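Local coordinates for synaptotagmin IV (Rattus norvegicus, PDB 1W15), which is a synaptotagmin family member involved in the mobility of neuronal dense core vesicles through its interaction with KIF1A, at residues N58-K63 against S99-V104. Sequence-based numbering, arbitrary orientation.
Sequences NLYHAK and SVEFLV
In the C2B domain, a C2 beta-sandwich, strands 53-61 and 98-106 are the two central, antiparallel strands of one four-stranded sheet, and residues 58-60 pair with 99-101. Two hydrogen-bonded pairs flank the non-hydrogen-bonded pair Leu59-Val100. Asn58 N donates to Glu101 O and Glu101 N to Asn58 O, both at 2.8 Å; Tyr60 N reaches Ser99 O and Ser99 N reaches Tyr60 O. All four N-H...O angles are at least 160° and each donor lies in its acceptor's carbonyl plane, so both pairs are satisfied. On the face carrying Leu59 and Val100, Leu59 CD1 meets Val100 CG2 at 3.8 Å.

The face of Asn58, Tyr60, Ser99 and Glu101 carries the side-chain hydrogen bonds. Glu101, CG anti to its backbone N (chi1 178°), extends alongside Asn58 and brings OE1 to two donors. Asn58 ND2 gives Glu101 OE1 a nearly straight bond of 2.9 Å, with that oxygen in the amide plane; Tyr60 OH donates to the same Glu101 OE1 at 2.7 Å. The two donors lie out of the carboxylate plane, on opposite sides of it; OE2 forms a salt bridge with Arg118 of strand 114-121. Asn58 OD1 accepts from Arg65 on strand 64-70, so the polar network spans all four strands. Replacing Tyr60 by phenylalanine would remove the hydroxyl and probably leave the Glu101 carboxylate less firmly fixed. The Tyr60 ring turns its edge to Glu101, with CE2 3.7 Å from Glu101 CB in the ring plane. At the turn end, one water accepts from Ser99 OG at 2.7 Å and donates to Ala62 O at 2.5 Å.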
loop_
_atom_site.group_PDB
_atom_site.type_symbol
_atom_site.label_atom_id
_atom_site.label_comp_id
_atom_site.label_asym_id
_atom_site.label_seq_id
_atom_site.Cartn_x
_atom_site.Cartn_y
_atom_site.Cartn_z
ATOM N N ASN A 58 -5.650 -0.512 -18.720
ATOM C CA ASN A 58 -5.296 -1.301 -19.915
ATOM C C ASN A 58 -3.793 -1.207 -20.112
ATOM O O ASN A 58 -3.247 -0.121 -20.014
ATOM C CB ASN A 58 -6.031 -0.758 -21.161
ATOM C CG ASN A 58 -7.529 -0.996 -21.104
ATOM O OD1 ASN A 58 -7.954 -2.063 -20.668
ATOM N ND2 ASN A 58 -8.347 -0.011 -21.537
ATOM N N LEU A 59 -3.145 -2.318 -20.467
ATOM C CA LEU A 59 -1.711 -2.337 -20.729
ATOM C C LEU A 59 -1.530 -2.603 -22.215
ATOM O O LEU A 59 -2.147 -3.529 -22.746
ATOM C CB LEU A 59 -1.081 -3.495 -19.953
ATOM C CG LEU A 59 0.440 -3.605 -20.050
ATOM C CD1 LEU A 59 1.092 -2.530 -19.227
ATOM C CD2 LEU A 59 0.916 -4.974 -19.599
ATOM N N TYR A 60 -0.698 -1.783 -22.877
ATOM C CA TYR A 60 -0.493 -1.874 -24.339
ATOM C C TYR A 60 0.962 -2.184 -24.591
ATOM O O TYR A 60 1.839 -1.574 -23.958
ATOM C CB TYR A 60 -0.781 -0.540 -24.994
ATOM C CG TYR A 60 -2.260 -0.222 -24.932
ATOM C CD1 TYR A 60 -3.143 -0.764 -25.887
ATOM C CD2 TYR A 60 -2.778 0.581 -23.904
ATOM C CE1 TYR A 60 -4.542 -0.518 -25.832
ATOM C CE2 TYR A 60 -4.153 0.856 -23.860
ATOM C CZ TYR A 60 -5.026 0.294 -24.821
ATOM O OH TYR A 60 -6.396 0.561 -24.748
ATOM N N HIS A 61 1.200 -3.085 -25.534
ATOM C CA HIS A 61 2.550 -3.260 -26.126
ATOM C C HIS A 61 2.507 -2.737 -27.563
ATOM O O HIS A 61 1.866 -3.328 -28.426
ATOM C CB HIS A 61 2.907 -4.730 -26.082
ATOM C CG HIS A 61 4.317 -5.019 -26.504
ATOM N ND1 HIS A 61 4.774 -6.304 -26.730
ATOM C CD2 HIS A 61 5.368 -4.195 -26.733
ATOM C CE1 HIS A 61 6.047 -6.252 -27.084
ATOM N NE2 HIS A 61 6.430 -4.986 -27.095
ATOM N N ALA A 62 3.148 -1.602 -27.787
ATOM C CA ALA A 62 2.942 -0.818 -28.990
ATOM C C ALA A 62 1.437 -0.456 -29.001
ATOM O O ALA A 62 0.938 0.229 -28.078
ATOM C CB ALA A 62 3.372 -1.617 -30.244
ATOM N N LYS A 63 0.690 -0.921 -29.987
ATOM C CA LYS A 63 -0.711 -0.481 -30.002
ATOM C C LYS A 63 -1.658 -1.624 -29.715
ATOM O O LYS A 63 -2.869 -1.498 -29.897
ATOM C CB LYS A 63 -1.029 0.207 -31.321
ATOM C CG LYS A 63 -0.460 1.610 -31.404
ATOM C CD LYS A 63 -0.790 2.175 -32.767
ATOM C CE LYS A 63 0.147 3.320 -33.152
ATOM N NZ LYS A 63 -0.050 4.510 -32.277
ATOM N N SER A 99 2.783 0.915 -22.677
ATOM C CA SER A 99 2.113 2.053 -22.096
ATOM C C SER A 99 0.944 1.545 -21.251
ATOM O O SER A 99 0.510 0.416 -21.443
ATOM C CB SER A 99 1.653 2.998 -23.186
ATOM O OG SER A 99 0.731 2.345 -24.021
ATOM N N VAL A 100 0.456 2.385 -20.335
ATOM C CA VAL A 100 -0.613 2.007 -19.395
ATOM C C VAL A 100 -1.698 3.090 -19.516
ATOM O O VAL A 100 -1.376 4.282 -19.533
ATOM C CB VAL A 100 -0.124 1.941 -17.927
ATOM C CG1 VAL A 100 -1.260 1.495 -16.954
ATOM C CG2 VAL A 100 1.112 0.980 -17.783
ATOM N N GLU A 101 -2.941 2.660 -19.645
ATOM C CA GLU A 101 -4.045 3.589 -19.848
ATOM C C GLU A 101 -4.942 3.401 -18.651
ATOM O O GLU A 101 -5.384 2.281 -18.405
ATOM C CB GLU A 101 -4.797 3.219 -21.131
ATOM C CG GLU A 101 -6.018 4.090 -21.461
ATOM C CD GLU A 101 -6.788 3.534 -22.696
ATOM O OE1 GLU A 101 -7.032 2.311 -22.765
ATOM O OE2 GLU A 101 -7.164 4.324 -23.599
ATOM N N PHE A 102 -5.270 4.492 -17.958
ATOM C CA PHE A 102 -6.215 4.475 -16.832
ATOM C C PHE A 102 -7.487 5.201 -17.266
ATOM O O PHE A 102 -7.413 6.340 -17.825
ATOM C CB PHE A 102 -5.648 5.229 -15.627
ATOM C CG PHE A 102 -4.376 4.665 -15.095
ATOM C CD1 PHE A 102 -3.135 5.085 -15.622
ATOM C CD2 PHE A 102 -4.401 3.746 -14.024
ATOM C CE1 PHE A 102 -1.952 4.555 -15.126
ATOM C CE2 PHE A 102 -3.197 3.220 -13.518
ATOM C CZ PHE A 102 -1.995 3.625 -14.051
ATOM N N LEU A 103 -8.626 4.557 -17.024
ATOM C CA LEU A 103 -9.930 5.130 -17.322
ATOM C C LEU A 103 -10.733 5.162 -16.031
ATOM O O LEU A 103 -10.931 4.126 -15.405
ATOM C CB LEU A 103 -10.662 4.269 -18.379
ATOM C CG LEU A 103 -9.754 4.073 -19.621
ATOM C CD1 LEU A 103 -9.927 2.723 -20.184
ATOM C CD2 LEU A 103 -9.944 5.191 -20.614
ATOM N N VAL A 104 -11.168 6.358 -15.644
ATOM C CA VAL A 104 -12.099 6.533 -14.549
ATOM C C VAL A 104 -13.516 6.591 -15.174
ATOM O O VAL A 104 -13.783 7.471 -16.007
ATOM C CB VAL A 104 -11.789 7.814 -13.730
ATOM C CG1 VAL A 104 -12.776 7.900 -12.535
ATOM C CG2 VAL A 104 -10.265 7.851 -13.243
HETATM O O HOH W 1 2.113 1.198 -26.079
#